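Local atomic coordinates of endo-beta-1,4-mannanase (Alicyclobacillus acidocaldarius, PDB entry 4CD6), a protein that probably hydrolyses internal beta-1,4-mannosidic bonds in mannans, as an endo-acting glycoside hydrolase of family 113. Residues Leu197-Ala202 and Phe228-Gly233. Sequence-based numbering, arbitrary orientation.
With IFM (5-hydroxymethyl-3,4-dihydroxypiperidine), chain B.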
loop_
_atom_site.group_PDB
_atom_site.type_symbol
_atom_site.label_atom_id
_atom_site.label_comp_id
_atom_site.label_asym_id
_atom_site.label_seq_id
_atom_site.Cartn_x
_atom_site.Cartn_y
_atom_site.Cartn_z
ATOM N N LEU A 197 4.368 1.008 -12.983
ATOM C CA LEU A 197 4.295 2.251 -12.229
ATOM C C LEU A 197 5.261 2.127 -11.060
ATOM O O LEU A 197 5.349 1.066 -10.429
ATOM C CB LEU A 197 2.885 2.456 -11.676
ATOM C CG LEU A 197 1.771 2.652 -12.689
ATOM C CD1 LEU A 197 0.459 2.148 -12.130
ATOM C CD2 LEU A 197 1.701 4.137 -13.060
ATOM N N ILE A 198 5.996 3.188 -10.804
ATOM C CA ILE A 198 6.887 3.281 -9.657
ATOM C C ILE A 198 5.988 3.738 -8.506
ATOM O O ILE A 198 5.167 4.641 -8.675
ATOM C CB ILE A 198 8.002 4.326 -9.887
ATOM C CG1 ILE A 198 8.941 3.906 -11.023
ATOM C CG2 ILE A 198 8.796 4.548 -8.618
ATOM C CD1 ILE A 198 9.938 4.962 -11.433
ATOM N N SER A 199 6.107 3.130 -7.336
ATOM C CA SER A 199 5.355 3.643 -6.195
ATOM C C SER A 199 6.135 3.536 -4.903
ATOM O O SER A 199 7.079 2.736 -4.782
ATOM C CB SER A 199 3.982 3.005 -6.029
ATOM O OG SER A 199 4.098 1.662 -5.627
ATOM N N SER A 200 5.732 4.380 -3.948
ATOM C CA SER A 200 6.438 4.420 -2.682
ATOM C C SER A 200 5.515 4.654 -1.493
ATOM O O SER A 200 4.352 5.045 -1.651
ATOM C CB SER A 200 7.560 5.432 -2.714
ATOM O OG SER A 200 7.054 6.749 -2.663
ATOM N N SER A 201 6.056 4.323 -0.308
ATOM C CA SER A 201 5.405 4.564 0.988
ATOM C C SER A 201 5.941 5.897 1.468
ATOM O O SER A 201 6.987 5.992 2.161
ATOM C CB SER A 201 5.712 3.432 1.971
ATOM O OG SER A 201 4.974 2.263 1.678
ATOM N N ALA A 202 5.259 6.928 1.026
ATOM C CA ALA A 202 5.794 8.298 1.070
ATOM C C ALA A 202 5.515 8.976 2.394
ATOM O O ALA A 202 4.886 10.048 2.467
ATOM C CB ALA A 202 5.235 9.103 -0.088
ATOM N N PHE A 228 3.673 7.135 -8.296
ATOM C CA PHE A 228 2.623 7.500 -7.351
ATOM C C PHE A 228 2.954 7.003 -5.956
ATOM O O PHE A 228 3.954 6.328 -5.741
ATOM C CB PHE A 228 1.228 7.094 -7.810
ATOM C CG PHE A 228 0.900 5.640 -7.650
ATOM C CD1 PHE A 228 1.364 4.708 -8.536
ATOM C CD2 PHE A 228 0.061 5.225 -6.637
ATOM C CE1 PHE A 228 1.033 3.358 -8.391
ATOM C CE2 PHE A 228 -0.280 3.894 -6.492
ATOM C CZ PHE A 228 0.192 2.960 -7.372
ATOM N N PHE A 229 2.107 7.355 -5.007
ATOM C CA PHE A 229 2.328 6.927 -3.617
ATOM C C PHE A 229 1.377 5.778 -3.310
ATOM O O PHE A 229 0.169 5.979 -3.292
ATOM C CB PHE A 229 2.100 8.090 -2.681
ATOM C CG PHE A 229 2.998 9.291 -2.943
ATOM C CD1 PHE A 229 4.300 9.146 -3.404
ATOM C CD2 PHE A 229 2.533 10.575 -2.650
ATOM C CE1 PHE A 229 5.121 10.260 -3.619
ATOM C CE2 PHE A 229 3.341 11.668 -2.842
ATOM C CZ PHE A 229 4.638 11.511 -3.316
ATOM N N MET A 230 1.933 4.562 -3.135
ATOM C CA MET A 230 1.100 3.409 -2.821
ATOM C C MET A 230 0.720 3.396 -1.349
ATOM O O MET A 230 -0.265 2.772 -0.996
ATOM C CB MET A 230 1.765 2.078 -3.183
ATOM C CG MET A 230 1.276 1.417 -4.480
ATOM S SD MET A 230 -0.491 1.022 -4.501
ATOM C CE MET A 230 -0.679 0.227 -2.945
ATOM N N GLU A 231 1.477 4.088 -0.515
ATOM C CA GLU A 231 1.003 4.413 0.840
ATOM C C GLU A 231 1.387 5.839 1.133
ATOM O O GLU A 231 2.511 6.258 0.894
ATOM C CB GLU A 231 1.642 3.550 1.940
ATOM C CG GLU A 231 1.470 2.070 1.791
ATOM C CD GLU A 231 1.946 1.293 3.010
ATOM O OE1 GLU A 231 2.156 1.885 4.097
ATOM O OE2 GLU A 231 2.093 0.065 2.877
ATOM N N VAL A 232 0.459 6.568 1.723
ATOM C CA VAL A 232 0.789 7.841 2.324
ATOM C C VAL A 232 -0.278 8.153 3.359
ATOM O O VAL A 232 -1.463 7.883 3.146
ATOM C CB VAL A 232 0.957 8.938 1.242
ATOM C CG1 VAL A 232 -0.346 9.217 0.521
ATOM C CG2 VAL A 232 1.609 10.176 1.838
ATOM N N GLY A 233 0.149 8.681 4.507
ATOM C CA GLY A 233 -0.795 8.930 5.594
ATOM C C GLY A 233 -0.068 9.384 6.854
ATOM O O GLY A 233 1.183 9.507 6.897
HETATM O O4 IFM B . 1.009 -0.021 8.840
HETATM C C4 IFM B . 2.308 0.178 8.250
HETATM C C3 IFM B . 2.493 -0.869 7.160
HETATM O O3 IFM B . 2.637 -2.146 7.795
HETATM C C2 IFM B . 3.667 -0.591 6.206
HETATM N N IFM B . 3.845 0.841 5.946
HETATM C C1 IFM B . 3.728 1.818 7.039
HETATM C C5 IFM B . 2.381 1.607 7.708
HETATM C C6 IFM B . 2.052 2.687 8.741
HETATM O O6 IFM B . 2.919 2.677 9.885
#
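Ser-200 and Phe-229 pair side by side where two parallel strands, 197-201 and 227-232, meet. Phe-228 N donates to Ile-198 O (2.9 Å), and Ser-200 N in turn reaches Phe-228 O. The register then slips by one residue: Ser-200 O takes a nearly straight bond from Glu-231 N (175° at the hydrogen) and a weak, bent one from Met-230 N, the mark of a beta bulge. Beyond it Ala-202 N closes on Glu-231 O at 2.8 Å. The outward face is closely packed: Ala-202 CB sits over one face of the Phe-229 ring, 3.6 Å from its centroid, in a CH-pi contact; Leu-216 of helix 209-223 also touches this phenylalanine. Inside the barrel, Ser-199 CB lies over a face of the Phe-228 ring while Leu-197 CB meets that ring's edge in plane. Phe-228 CG stands between its backbone N and carbonyl carbon (chi1 77°), which brings the ring alongside strand 197-201, beneath Ser-199 CB. The tight spot is here too, Ser-199 CB lying 3.5 Å and OG 3.1 Å from Met-230 CG; OG bonds to Thr-178 and the Tyr-179 carbonyl. No side faces solvent; the contrast is with the polar ligand end, where Ser-201 OG lies 3.4 Å from Glu-231 CD without bonding to it, held instead by Glu-151 and Asn-180. Extended beyond CG, Glu-231 carries OE1 to 2.7 Å from the piperidine N of the bound hydroxymethyl-dihydroxypiperidine (IFM); Tyr-203 also grips OE1, and Lys-93 forms a salt bridge with OE2. This is a beta-alpha-beta unit of a TIM barrel, its seventh strand presenting a glutamate to the sugar-binding site at the C-terminal mouth.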